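Long-range contacts in myosin-I heavy chain (Dictyostelium discoideum, PDB 5EJR), which moves along actin as an ATP-driven motor and takes part in the early steps of phagocytosis and adhesion, this chain being its second MyTH4-FERM tail unit: residues Glu102-Ile107 against Ile136-Ser141; Pro147-Leu152 against Glu175-His180; Thr337-Lys342 against Asp375-Ser380. All blocks are in the same frame, centred on the assembly; numbering follows the deposited sequence.

Overall arrangement
Reading from the N terminus, contact 1 comes first. It joins the start of helix 104-113 to the turn after helix 121-137 and closes a mostly helical loop. Contact 2 opens after contact 1 has closed. It closes a second, mostly helical loop by pairing helix 142-159 with segment 175-180. The two have centres about 12 Å apart, and they touch: H180 packs on F138 and S139, and L177 on P140. Both belong to the MyTH4 domain. Contact 3 lies in the FERM part, on the opposite side of the chain's centre, about 59 Å from contact 1 between centres. It closes a separate loop between helix 341-355 and helix 375-378. None crosses another.

Contact 1: residues Glu102-Ile107 against Ile136-Ser141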
# COMPACT_ATOMS: atom_id res chain seq x y z
N GLU A 102 -4.33 -24.93 -6.71
CA GLU A 102 -4.83 -26.00 -7.59
C GLU A 102 -6.16 -25.61 -8.26
O GLU A 102 -6.70 -26.36 -9.07
CB GLU A 102 -4.90 -27.36 -6.83
CG GLU A 102 -5.49 -27.34 -5.42
CD GLU A 102 -4.76 -26.54 -4.35
OE1 GLU A 102 -5.35 -25.57 -3.82
OE2 GLU A 102 -3.57 -26.85 -4.09
N LEU A 103 -6.63 -24.39 -7.99
CA LEU A 103 -7.85 -23.83 -8.58
C LEU A 103 -7.53 -22.83 -9.71
O LEU A 103 -8.46 -22.29 -10.32
CB LEU A 103 -8.63 -23.14 -7.46
CG LEU A 103 -10.12 -23.37 -7.36
CD1 LEU A 103 -10.48 -24.85 -7.40
CD2 LEU A 103 -10.66 -22.76 -6.10
N ARG A 104 -6.23 -22.61 -10.01
CA ARG A 104 -5.76 -21.62 -10.97
C ARG A 104 -6.17 -21.89 -12.42
O ARG A 104 -6.75 -20.99 -13.03
CB ARG A 104 -4.25 -21.41 -10.86
CG ARG A 104 -3.93 -20.61 -9.60
CD ARG A 104 -2.46 -20.64 -9.26
NE ARG A 104 -2.21 -20.01 -7.97
CZ ARG A 104 -1.00 -19.78 -7.49
NH1 ARG A 104 0.07 -20.14 -8.18
NH2 ARG A 104 -0.85 -19.20 -6.31
N ASP A 105 -5.92 -23.12 -12.94
CA ASP A 105 -6.34 -23.53 -14.30
C ASP A 105 -7.84 -23.37 -14.48
O ASP A 105 -8.29 -22.89 -15.52
CB ASP A 105 -5.93 -24.98 -14.59
CG ASP A 105 -4.45 -25.18 -14.76
OD1 ASP A 105 -3.72 -24.17 -14.91
OD2 ASP A 105 -4.01 -26.34 -14.74
N GLU A 106 -8.60 -23.77 -13.45
CA GLU A 106 -10.05 -23.70 -13.40
C GLU A 106 -10.56 -22.25 -13.45
O GLU A 106 -11.59 -21.99 -14.07
CB GLU A 106 -10.56 -24.45 -12.16
CG GLU A 106 -11.90 -25.12 -12.38
CD GLU A 106 -13.10 -24.20 -12.24
OE1 GLU A 106 -12.96 -23.14 -11.59
OE2 GLU A 106 -14.18 -24.55 -12.77
N ILE A 107 -9.83 -21.30 -12.81
CA ILE A 107 -10.21 -19.89 -12.83
C ILE A 107 -10.04 -19.34 -14.26
O ILE A 107 -11.00 -18.73 -14.76
CB ILE A 107 -9.53 -19.02 -11.74
CG1 ILE A 107 -9.92 -19.55 -10.33
CG2 ILE A 107 -9.97 -17.54 -11.88
CD1 ILE A 107 -9.15 -18.93 -9.14
N ILE A 136 -1.40 -10.98 -14.46
CA ILE A 136 -0.43 -10.14 -13.75
C ILE A 136 -0.08 -10.73 -12.36
O ILE A 136 1.01 -10.48 -11.85
CB ILE A 136 -0.81 -8.63 -13.68
CG1 ILE A 136 -2.20 -8.41 -13.09
CG2 ILE A 136 -0.65 -7.95 -15.05
CD1 ILE A 136 -2.50 -6.98 -12.60
N THR A 137 -0.99 -11.58 -11.79
CA THR A 137 -0.85 -12.18 -10.46
C THR A 137 -0.16 -13.56 -10.45
O THR A 137 0.90 -13.72 -9.84
CB THR A 137 -2.21 -12.22 -9.76
OG1 THR A 137 -2.91 -11.03 -10.11
CG2 THR A 137 -2.09 -12.30 -8.24
N PHE A 138 -0.78 -14.56 -11.07
CA PHE A 138 -0.25 -15.93 -11.07
C PHE A 138 -0.36 -16.56 -12.44
O PHE A 138 -1.20 -16.18 -13.26
CB PHE A 138 -0.96 -16.80 -9.99
CG PHE A 138 -2.46 -16.68 -9.96
CD1 PHE A 138 -3.24 -17.36 -10.89
CD2 PHE A 138 -3.09 -15.84 -9.06
CE1 PHE A 138 -4.63 -17.21 -10.91
CE2 PHE A 138 -4.48 -15.69 -9.07
CZ PHE A 138 -5.24 -16.37 -10.00
N SER A 139 0.52 -17.50 -12.69
CA SER A 139 0.59 -18.22 -13.93
C SER A 139 -0.42 -19.37 -13.94
O SER A 139 -0.66 -19.96 -12.88
CB SER A 139 2.00 -18.80 -14.07
OG SER A 139 2.16 -19.65 -15.19
N PRO A 140 -0.98 -19.77 -15.11
CA PRO A 140 -1.73 -21.04 -15.13
C PRO A 140 -0.66 -22.16 -15.04
O PRO A 140 0.53 -21.85 -15.14
CB PRO A 140 -2.42 -21.03 -16.50
CG PRO A 140 -1.58 -20.16 -17.36
CD PRO A 140 -0.79 -19.23 -16.48
N SER A 141 -1.07 -23.44 -14.88
CA SER A 141 -0.09 -24.54 -14.82
C SER A 141 0.81 -24.54 -16.06
O SER A 141 0.44 -24.00 -17.10
CB SER A 141 -0.79 -25.89 -14.67
OG SER A 141 -1.54 -26.24 -15.83
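F138 holds its CG between its own backbone N and carbonyl carbon (chi1 47°), while R104 has CG anti to its carbonyl carbon (chi1 -74°). With these settings the two side chains meet where helix 104-113 faces the turn that follows helix 121-137. R104 is extended from CG to NE and crosses F138 obliquely. Its aliphatic part does the closest touching, with R104 CG 3.6 Å from F138 CD1. Farther out, R104 NE lies 3.9 Å from F138 CG. The guanidinium and ring planes are only 14° apart, but it is F138 CB that sits over one guanidinium face, toward its rim. R104 NE and NH2 bond to the carbonyls of G97 and I98, at the end of helix 86-99.

The next residue, D105, holds S141 with both carboxylate oxygens. S141 N gives a nearly straight bond to D105 OD1 (2.7 Å), on the syn lone pair. S141 OG donates to D105 OD2 (2.7 Å), also on the syn side and slightly out of the carboxylate plane. P140 CB packs at 3.8 Å from D105 OD1. The turn has its own brace, S139 OG donating to P140 O at 2.7 Å.

S141 is the N-cap of helix 142-159, and its OG also receives the N-H of L144. D105 thus probably helps to position the cap. The contact links three helices of the MyTH4 domain through one turn. Its chemistry splits in two: R104 packs on F138 with its carbon chain and one guanidinium face, while its NE and NH2 bond to carbonyls, and a carboxylate grips a serine by two bonds. The carboxylate lies by the start of helix 142-159, whose positive end would probably favour its negative charge.

Contact 2: residues Pro147-Leu152 against Glu175-His180; sequences PFMEQL and EKLESH
L177 pushes its CD1 branch into the side of helix 142-159. It meets L152 there, CD1 to CD1 at 3.6 Å, with the two side chains crossing at about a right angle. F148 approaches the same methyl by its ring edge, F148 CD1 lying 4.0 Å from L177 CD1. M149 completes this part. It slides past L177 in the opposite direction, so that M149 SD comes 3.8 Å from L177 CB. M149 CG is anti to its carbonyl carbon (chi1 -83°) and lies 3.9 Å from L177 CB. All four side chains are buried. Y108 of helix 104-113 extends the packing, with its ring edge-to-face against F148 and also touching L177.

The other side of the contact is looser. E178 is exposed and adds only its CG, 4.0 Å from M149 SD. Beyond CG its extended chain leads the carboxylate away from M149 SD. No polar bond joins the two segments, so the pairing rests on apolar packing. The two helices follow each other in the chain and run antiparallel, forming a helical hairpin in the all-helical bundle of the MyTH4 domain.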
# COMPACT_ATOMS: atom_id res chain seq x y z
N PRO A 147 -0.97 -24.15 -24.47
CA PRO A 147 -2.29 -24.28 -25.13
C PRO A 147 -3.23 -23.08 -24.94
O PRO A 147 -3.87 -22.66 -25.92
CB PRO A 147 -2.88 -25.56 -24.52
CG PRO A 147 -1.70 -26.35 -24.09
CD PRO A 147 -0.70 -25.33 -23.62
N PHE A 148 -3.29 -22.50 -23.72
CA PHE A 148 -4.14 -21.34 -23.39
C PHE A 148 -3.70 -20.09 -24.16
O PHE A 148 -4.56 -19.31 -24.60
CB PHE A 148 -4.17 -21.07 -21.87
CG PHE A 148 -5.19 -20.03 -21.42
CD1 PHE A 148 -4.85 -18.68 -21.34
CD2 PHE A 148 -6.46 -20.41 -21.02
CE1 PHE A 148 -5.77 -17.73 -20.90
CE2 PHE A 148 -7.39 -19.45 -20.59
CZ PHE A 148 -7.04 -18.12 -20.52
N MET A 149 -2.37 -19.89 -24.30
CA MET A 149 -1.79 -18.75 -25.02
C MET A 149 -2.12 -18.84 -26.50
O MET A 149 -2.60 -17.86 -27.08
CB MET A 149 -0.27 -18.65 -24.79
CG MET A 149 0.09 -17.96 -23.50
SD MET A 149 1.80 -17.37 -23.49
CE MET A 149 2.65 -18.85 -23.14
N GLU A 150 -1.92 -20.05 -27.10
CA GLU A 150 -2.24 -20.35 -28.50
C GLU A 150 -3.71 -20.07 -28.82
O GLU A 150 -4.02 -19.57 -29.90
CB GLU A 150 -1.87 -21.80 -28.86
CG GLU A 150 -0.38 -22.10 -28.87
CD GLU A 150 0.50 -21.25 -29.77
OE1 GLU A 150 0.04 -20.85 -30.87
OE2 GLU A 150 1.67 -21.00 -29.39
N GLN A 151 -4.60 -20.34 -27.86
CA GLN A 151 -6.03 -20.06 -27.97
C GLN A 151 -6.26 -18.55 -28.00
O GLN A 151 -7.00 -18.08 -28.85
CB GLN A 151 -6.80 -20.72 -26.81
CG GLN A 151 -8.33 -20.61 -26.94
CD GLN A 151 -8.98 -21.56 -27.94
OE1 GLN A 151 -8.33 -22.39 -28.60
NE2 GLN A 151 -10.30 -21.46 -28.06
N LEU A 152 -5.63 -17.78 -27.07
CA LEU A 152 -5.75 -16.32 -27.03
C LEU A 152 -5.25 -15.73 -28.34
O LEU A 152 -5.93 -14.87 -28.91
CB LEU A 152 -4.96 -15.72 -25.84
CG LEU A 152 -5.43 -16.02 -24.42
CD1 LEU A 152 -4.57 -15.27 -23.42
CD2 LEU A 152 -6.90 -15.65 -24.20
N GLU A 175 1.04 -10.92 -23.60
CA GLU A 175 2.30 -10.32 -23.14
C GLU A 175 2.56 -10.70 -21.67
O GLU A 175 3.66 -11.13 -21.33
CB GLU A 175 2.28 -8.78 -23.29
CG GLU A 175 3.54 -8.08 -22.81
CD GLU A 175 3.39 -6.68 -22.24
OE1 GLU A 175 2.49 -5.93 -22.69
OE2 GLU A 175 4.21 -6.31 -21.36
N LYS A 176 1.52 -10.55 -20.83
CA LYS A 176 1.60 -10.84 -19.40
C LYS A 176 1.78 -12.33 -19.08
O LYS A 176 2.34 -12.64 -18.04
CB LYS A 176 0.40 -10.25 -18.63
CG LYS A 176 0.30 -8.72 -18.64
CD LYS A 176 1.58 -8.04 -18.12
CE LYS A 176 1.54 -6.54 -18.26
NZ LYS A 176 2.88 -6.00 -18.63
N LEU A 177 1.32 -13.25 -19.96
CA LEU A 177 1.51 -14.69 -19.74
C LEU A 177 2.90 -15.09 -20.22
O LEU A 177 3.50 -16.01 -19.67
CB LEU A 177 0.42 -15.53 -20.45
CG LEU A 177 -1.01 -15.38 -19.93
CD1 LEU A 177 -2.01 -15.83 -20.96
CD2 LEU A 177 -1.24 -16.15 -18.62
N GLU A 178 3.41 -14.37 -21.24
CA GLU A 178 4.77 -14.57 -21.77
C GLU A 178 5.81 -14.12 -20.72
O GLU A 178 6.92 -14.65 -20.69
CB GLU A 178 4.94 -13.76 -23.06
CG GLU A 178 4.49 -14.50 -24.31
CD GLU A 178 4.38 -13.69 -25.59
OE1 GLU A 178 4.61 -12.45 -25.56
OE2 GLU A 178 4.04 -14.29 -26.63
N SER A 179 5.44 -13.15 -19.86
CA SER A 179 6.29 -12.58 -18.81
C SER A 179 6.68 -13.58 -17.69
O SER A 179 7.72 -13.40 -17.06
CB SER A 179 5.63 -11.34 -18.21
OG SER A 179 4.72 -11.68 -17.18
N HIS A 180 5.84 -14.60 -17.45
CA HIS A 180 6.06 -15.63 -16.43
C HIS A 180 7.31 -16.50 -16.71
O HIS A 180 7.60 -16.77 -17.88
CB HIS A 180 4.81 -16.49 -16.22
CG HIS A 180 3.71 -15.75 -15.55
ND1 HIS A 180 3.67 -15.62 -14.18
CD2 HIS A 180 2.62 -15.14 -16.08
CE1 HIS A 180 2.58 -14.92 -13.92
NE2 HIS A 180 1.92 -14.61 -15.03

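Contact 3: residues Thr337-Lys342 against Asp375-Ser380; sequences TNVNEK and DQILNS
I377 meets T337 and V339 in the central helical lobe of the FERM domain, where the chain leading into helix 341-355 lies against the short helix 375-378. One methyl carries the apolar part. I377 CD1 sits 3.6 Å from V339 CG1 and 3.8 Å from T337 CG2. I377 crosses V339 at about a right angle but slides past T337 in the opposite direction. Its CG1 is anti to its carbonyl carbon, and chi2 of -65° then folds CD1 out of an extended course to reach both partners. T337 CG2 also lies near Q376 CB, at 4.3 Å.

Two local motifs shape the approach. N338 is the centre of an inverse gamma turn, with a weak bond from V339 N to T337 O. N340 is the N-cap of helix 341-355, its OD1 taking the N-H of D343. E341, in the first turn of that helix, reaches across with a chain that is extended beyond CG.

S380 OG donates to E341 OE2 at 2.7 Å. It comes in on the anti side of the carboxylate, 20° out of its plane. The same oxygen takes a second bond from Q381 NE2, so two neighbouring residues grip it. W386 of helix 383-394 touches buried I377, and also E341 and S380.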
# COMPACT_ATOMS: atom_id res chain seq x y z
N THR A 337 5.16 17.02 24.11
CA THR A 337 4.68 17.62 25.36
C THR A 337 5.65 17.43 26.56
O THR A 337 5.29 17.82 27.68
CB THR A 337 3.24 17.17 25.65
OG1 THR A 337 3.13 15.76 25.46
CG2 THR A 337 2.21 17.88 24.76
N ASN A 338 6.91 16.96 26.33
CA ASN A 338 7.90 16.88 27.41
C ASN A 338 8.54 18.27 27.59
O ASN A 338 9.76 18.45 27.68
CB ASN A 338 8.98 15.80 27.13
CG ASN A 338 9.92 15.56 28.31
OD1 ASN A 338 9.58 15.79 29.48
ND2 ASN A 338 11.14 15.13 28.02
N VAL A 339 7.69 19.28 27.63
CA VAL A 339 8.14 20.65 27.64
C VAL A 339 7.41 21.46 28.72
O VAL A 339 6.21 21.27 28.91
CB VAL A 339 7.93 21.13 26.17
CG1 VAL A 339 6.51 21.59 25.88
CG2 VAL A 339 8.96 22.13 25.70
N ASN A 340 8.14 22.27 29.50
CA ASN A 340 7.49 23.09 30.51
C ASN A 340 6.97 24.41 29.85
O ASN A 340 7.24 24.64 28.67
CB ASN A 340 8.38 23.31 31.74
CG ASN A 340 9.50 24.33 31.61
OD1 ASN A 340 9.79 24.86 30.54
ND2 ASN A 340 10.13 24.65 32.74
N GLU A 341 6.24 25.24 30.60
CA GLU A 341 5.66 26.50 30.10
C GLU A 341 6.71 27.52 29.61
O GLU A 341 6.48 28.18 28.60
CB GLU A 341 4.72 27.12 31.13
CG GLU A 341 3.47 26.27 31.31
CD GLU A 341 2.63 26.50 32.56
OE1 GLU A 341 3.06 27.29 33.43
OE2 GLU A 341 1.54 25.89 32.66
N LYS A 342 7.85 27.63 30.30
CA LYS A 342 8.96 28.51 29.88
C LYS A 342 9.52 28.03 28.52
O LYS A 342 9.63 28.84 27.61
CB LYS A 342 10.07 28.58 30.94
CG LYS A 342 11.10 29.67 30.61
CD LYS A 342 12.26 29.73 31.59
CE LYS A 342 13.21 30.86 31.26
NZ LYS A 342 14.17 30.50 30.17
N ASP A 375 -3.11 23.23 21.18
CA ASP A 375 -4.12 23.25 22.26
C ASP A 375 -3.68 22.50 23.50
O ASP A 375 -3.94 22.94 24.61
CB ASP A 375 -5.46 22.70 21.77
CG ASP A 375 -6.16 23.56 20.74
OD1 ASP A 375 -5.64 24.68 20.43
OD2 ASP A 375 -7.21 23.14 20.23
N GLN A 376 -3.01 21.34 23.31
CA GLN A 376 -2.54 20.47 24.40
C GLN A 376 -1.66 21.22 25.42
O GLN A 376 -1.80 21.02 26.63
CB GLN A 376 -1.80 19.25 23.79
CG GLN A 376 -2.72 18.30 23.02
CD GLN A 376 -2.99 18.63 21.55
OE1 GLN A 376 -2.68 19.73 21.03
NE2 GLN A 376 -3.58 17.67 20.84
N ILE A 377 -0.80 22.13 24.95
CA ILE A 377 0.07 22.97 25.78
C ILE A 377 -0.73 24.19 26.28
O ILE A 377 -0.61 24.59 27.44
CB ILE A 377 1.29 23.42 24.91
CG1 ILE A 377 2.23 22.22 24.51
CG2 ILE A 377 2.06 24.56 25.53
CD1 ILE A 377 2.92 21.55 25.58
N LEU A 378 -1.45 24.85 25.37
CA LEU A 378 -2.25 26.04 25.65
C LEU A 378 -3.20 25.81 26.85
O LEU A 378 -3.39 26.71 27.65
CB LEU A 378 -3.08 26.44 24.40
CG LEU A 378 -4.07 27.65 24.56
CD1 LEU A 378 -3.31 28.98 24.76
CD2 LEU A 378 -4.95 27.80 23.31
N ASN A 379 -3.78 24.60 26.95
CA ASN A 379 -4.70 24.18 28.00
C ASN A 379 -4.21 24.41 29.42
O ASN A 379 -5.04 24.59 30.32
CB ASN A 379 -5.01 22.68 27.83
CG ASN A 379 -6.01 22.42 26.76
OD1 ASN A 379 -6.49 23.36 26.12
ND2 ASN A 379 -6.21 21.14 26.43
N SER A 380 -2.90 24.40 29.63
CA SER A 380 -2.34 24.49 30.98
C SER A 380 -2.44 25.90 31.62
O SER A 380 -2.33 25.99 32.83
CB SER A 380 -0.91 23.96 31.02
OG SER A 380 0.05 24.94 30.64